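Local coordinates for protein transcriptional activator, putative (Pyrococcus furiosus, PDB 1RTW) that is of unproven function but, though called a putative transcriptional activator, belongs to the all-helical TENA/THI-4/PQQC family, at residues 65-76 / 164-172. Sequence-based numbering, arbitrary orientation.
Sequences LLPFFAESIYYI and YVKRIEKIL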
# COMPACT_ATOMS: atom_id res chain seq x y z
N LEU B 65 4.40 1.19 -19.42
CA LEU B 65 5.09 0.03 -18.86
C LEU B 65 4.13 -1.10 -18.47
O LEU B 65 4.57 -2.21 -18.17
CB LEU B 65 5.92 0.45 -17.65
CG LEU B 65 7.42 0.66 -17.84
CD1 LEU B 65 7.79 1.08 -19.26
CD2 LEU B 65 7.90 1.66 -16.83
N LEU B 66 2.83 -0.82 -18.50
CA LEU B 66 1.84 -1.83 -18.15
C LEU B 66 2.00 -3.13 -18.94
O LEU B 66 1.98 -4.20 -18.35
CB LEU B 66 0.42 -1.28 -18.26
CG LEU B 66 0.16 -0.14 -17.26
CD1 LEU B 66 -1.26 0.39 -17.40
CD2 LEU B 66 0.39 -0.63 -15.85
N PRO B 67 2.20 -3.04 -20.27
CA PRO B 67 2.37 -4.25 -21.09
C PRO B 67 3.63 -5.04 -20.67
O PRO B 67 3.60 -6.27 -20.60
CB PRO B 67 2.53 -3.69 -22.51
CG PRO B 67 1.75 -2.42 -22.47
CD PRO B 67 2.18 -1.84 -21.14
N PHE B 68 4.71 -4.32 -20.38
CA PHE B 68 5.96 -4.94 -19.96
C PHE B 68 5.75 -5.73 -18.67
O PHE B 68 6.17 -6.88 -18.55
CB PHE B 68 7.05 -3.87 -19.77
CG PHE B 68 8.18 -4.30 -18.87
CD1 PHE B 68 9.18 -5.14 -19.34
CD2 PHE B 68 8.23 -3.88 -17.55
CE1 PHE B 68 10.21 -5.56 -18.51
CE2 PHE B 68 9.25 -4.30 -16.71
CZ PHE B 68 10.24 -5.14 -17.20
N PHE B 69 5.11 -5.09 -17.69
CA PHE B 69 4.85 -5.74 -16.42
C PHE B 69 3.92 -6.92 -16.56
O PHE B 69 4.10 -7.93 -15.88
CB PHE B 69 4.32 -4.74 -15.40
CG PHE B 69 5.40 -4.02 -14.62
CD1 PHE B 69 6.09 -4.68 -13.61
CD2 PHE B 69 5.73 -2.71 -14.90
CE1 PHE B 69 7.08 -4.03 -12.87
CE2 PHE B 69 6.72 -2.05 -14.17
CZ PHE B 69 7.40 -2.71 -13.16
N ALA B 70 2.93 -6.81 -17.44
CA ALA B 70 1.99 -7.91 -17.66
C ALA B 70 2.71 -9.14 -18.21
O ALA B 70 2.50 -10.26 -17.72
CB ALA B 70 0.88 -7.50 -18.59
N GLU B 71 3.58 -8.91 -19.19
CA GLU B 71 4.36 -9.95 -19.84
C GLU B 71 5.42 -10.53 -18.93
O GLU B 71 5.63 -11.74 -18.91
CB GLU B 71 5.03 -9.39 -21.11
CG GLU B 71 4.06 -9.04 -22.24
CD GLU B 71 4.57 -7.92 -23.14
OE1 GLU B 71 3.73 -7.25 -23.78
OE2 GLU B 71 5.80 -7.69 -23.21
N SER B 72 6.11 -9.66 -18.19
CA SER B 72 7.17 -10.08 -17.28
C SER B 72 6.64 -10.93 -16.14
O SER B 72 7.21 -11.98 -15.83
CB SER B 72 7.92 -8.88 -16.72
OG SER B 72 8.53 -8.17 -17.76
N ILE B 73 5.55 -10.49 -15.52
CA ILE B 73 4.96 -11.25 -14.42
C ILE B 73 4.52 -12.63 -14.90
O ILE B 73 4.77 -13.64 -14.23
CB ILE B 73 3.79 -10.50 -13.78
CG1 ILE B 73 4.33 -9.28 -13.04
CG2 ILE B 73 3.01 -11.42 -12.84
CD1 ILE B 73 3.23 -8.42 -12.42
N TYR B 74 3.93 -12.67 -16.10
CA TYR B 74 3.48 -13.93 -16.68
C TYR B 74 4.71 -14.82 -16.94
O TYR B 74 4.70 -16.00 -16.59
CB TYR B 74 2.73 -13.67 -17.99
CG TYR B 74 2.19 -14.93 -18.64
CD1 TYR B 74 1.27 -15.74 -17.98
CD2 TYR B 74 2.64 -15.33 -19.89
CE1 TYR B 74 0.81 -16.93 -18.57
CE2 TYR B 74 2.19 -16.50 -20.48
CZ TYR B 74 1.28 -17.30 -19.81
OH TYR B 74 0.83 -18.47 -20.39
N TYR B 75 5.76 -14.23 -17.51
CA TYR B 75 7.01 -14.93 -17.80
C TYR B 75 7.64 -15.49 -16.52
O TYR B 75 7.86 -16.70 -16.41
CB TYR B 75 7.96 -13.97 -18.52
CG TYR B 75 9.36 -14.49 -18.78
CD1 TYR B 75 9.58 -15.68 -19.48
CD2 TYR B 75 10.47 -13.78 -18.32
CE1 TYR B 75 10.89 -16.14 -19.72
CE2 TYR B 75 11.77 -14.22 -18.54
CZ TYR B 75 11.98 -15.40 -19.24
OH TYR B 75 13.28 -15.81 -19.47
N ILE B 76 7.86 -14.62 -15.53
CA ILE B 76 8.46 -15.01 -14.25
C ILE B 76 7.60 -16.05 -13.49
O ILE B 76 8.14 -16.89 -12.77
CB ILE B 76 8.69 -13.78 -13.31
CG1 ILE B 76 9.45 -12.67 -14.03
CG2 ILE B 76 9.46 -14.18 -12.08
CD1 ILE B 76 10.62 -13.12 -14.81
N TYR B 164 15.31 -10.17 -21.35
CA TYR B 164 14.42 -9.65 -20.33
C TYR B 164 15.22 -8.71 -19.42
O TYR B 164 14.76 -7.62 -19.07
CB TYR B 164 13.81 -10.83 -19.55
CG TYR B 164 13.24 -10.48 -18.20
CD1 TYR B 164 12.22 -9.54 -18.07
CD2 TYR B 164 13.72 -11.11 -17.04
CE1 TYR B 164 11.69 -9.22 -16.83
CE2 TYR B 164 13.20 -10.80 -15.79
CZ TYR B 164 12.19 -9.85 -15.69
OH TYR B 164 11.66 -9.54 -14.46
N VAL B 165 16.44 -9.11 -19.07
CA VAL B 165 17.32 -8.30 -18.23
C VAL B 165 17.70 -7.03 -18.97
O VAL B 165 17.67 -5.94 -18.41
CB VAL B 165 18.61 -9.08 -17.84
CG1 VAL B 165 19.61 -8.15 -17.18
CG2 VAL B 165 18.26 -10.21 -16.90
N LYS B 166 18.04 -7.18 -20.25
CA LYS B 166 18.43 -6.04 -21.09
C LYS B 166 17.26 -5.06 -21.20
O LYS B 166 17.47 -3.84 -21.20
CB LYS B 166 18.84 -6.53 -22.48
CG LYS B 166 19.42 -5.44 -23.38
CD LYS B 166 20.77 -4.93 -22.87
CE LYS B 166 21.85 -6.01 -22.92
NZ LYS B 166 22.06 -6.53 -24.30
N ARG B 167 16.05 -5.60 -21.27
CA ARG B 167 14.84 -4.80 -21.38
C ARG B 167 14.61 -3.98 -20.10
O ARG B 167 14.21 -2.82 -20.17
CB ARG B 167 13.64 -5.69 -21.68
CG ARG B 167 12.40 -4.94 -22.13
CD ARG B 167 11.24 -5.89 -22.44
NE ARG B 167 10.04 -5.15 -22.87
CZ ARG B 167 8.81 -5.67 -22.93
NH1 ARG B 167 8.59 -6.94 -22.60
NH2 ARG B 167 7.80 -4.91 -23.33
N ILE B 168 14.90 -4.58 -18.94
CA ILE B 168 14.75 -3.89 -17.66
C ILE B 168 15.80 -2.78 -17.56
O ILE B 168 15.51 -1.66 -17.12
CB ILE B 168 14.93 -4.87 -16.45
CG1 ILE B 168 13.74 -5.84 -16.38
CG2 ILE B 168 15.02 -4.11 -15.15
CD1 ILE B 168 13.98 -7.02 -15.48
N GLU B 169 17.01 -3.12 -17.99
CA GLU B 169 18.14 -2.20 -17.99
C GLU B 169 17.83 -0.93 -18.78
O GLU B 169 18.02 0.18 -18.28
CB GLU B 169 19.36 -2.91 -18.58
CG GLU B 169 20.65 -2.13 -18.52
CD GLU B 169 21.83 -2.89 -19.12
OE1 GLU B 169 22.00 -4.10 -18.82
OE2 GLU B 169 22.60 -2.27 -19.88
N LYS B 170 17.33 -1.12 -20.00
CA LYS B 170 16.99 -0.01 -20.88
C LYS B 170 15.92 0.89 -20.26
O LYS B 170 16.01 2.12 -20.36
CB LYS B 170 16.53 -0.54 -22.24
CG LYS B 170 16.42 0.52 -23.32
CD LYS B 170 16.07 -0.12 -24.66
CE LYS B 170 15.89 0.93 -25.75
NZ LYS B 170 14.76 1.86 -25.46
N ILE B 171 14.93 0.28 -19.61
CA ILE B 171 13.86 1.03 -18.95
C ILE B 171 14.41 1.81 -17.75
O ILE B 171 14.09 2.99 -17.58
CB ILE B 171 12.72 0.10 -18.50
CG1 ILE B 171 12.01 -0.47 -19.72
CG2 ILE B 171 11.71 0.85 -17.65
CD1 ILE B 171 11.03 -1.57 -19.40
N LEU B 172 15.21 1.13 -16.93
CA LEU B 172 15.83 1.74 -15.75
C LEU B 172 16.69 2.95 -16.11
O LEU B 172 16.52 4.04 -15.56
CB LEU B 172 16.71 0.72 -15.02
CG LEU B 172 17.45 1.24 -13.79
CD1 LEU B 172 16.44 1.62 -12.71
CD2 LEU B 172 18.42 0.19 -13.28
O HOH W 1 9.34 -9.24 -20.81
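Phe68 fits as a knob among Tyr164, Arg167, Ile168 and Ile171, joining helices 66-89 and 159-176 in the all-helical TENA/THI-4/PQQC fold. The two short segments run roughly antiparallel, at 149°, their axes 12.3 Å apart at closest approach. Phe68 CB lies 3.8 Å from Arg167 NH2. CG is anti to the backbone N (chi1 158°), which sends the ring across to the other helix. There Phe68 CD1 meets the face of the Arg167 guanidinium, 3.6 Å from Arg167 NE. The ring stands edge-on to that face, nearly perpendicular to it. At the far end Phe68 CZ touches Ile168 CG1 at 3.7 Å. Ile171 CD1 sits over the centre of one ring face, a CH-pi contact. Ser72 OG lies off-centre over the opposite face and donates to Phe68 O.

The chain of Arg167 is extended from CG to NE and carries the guanidinium past the ring to Glu71. Arg167 NH1 makes a salt bridge to Glu71 OE2 at 3.0 Å, nearly straight (N-H...O 163°); the bond from NH2 is weak. Tyr164 is the reciprocal knob, among Phe68, Ser72, Tyr75 and Ile76. Its OH is hydrogen-bonded to Glu129 of helix 118-142. Tyr75 turns its edge to the Tyr164 face in a T-shaped pair, and Ile76 CD1 reaches Tyr164 CE2 at 3.6 Å.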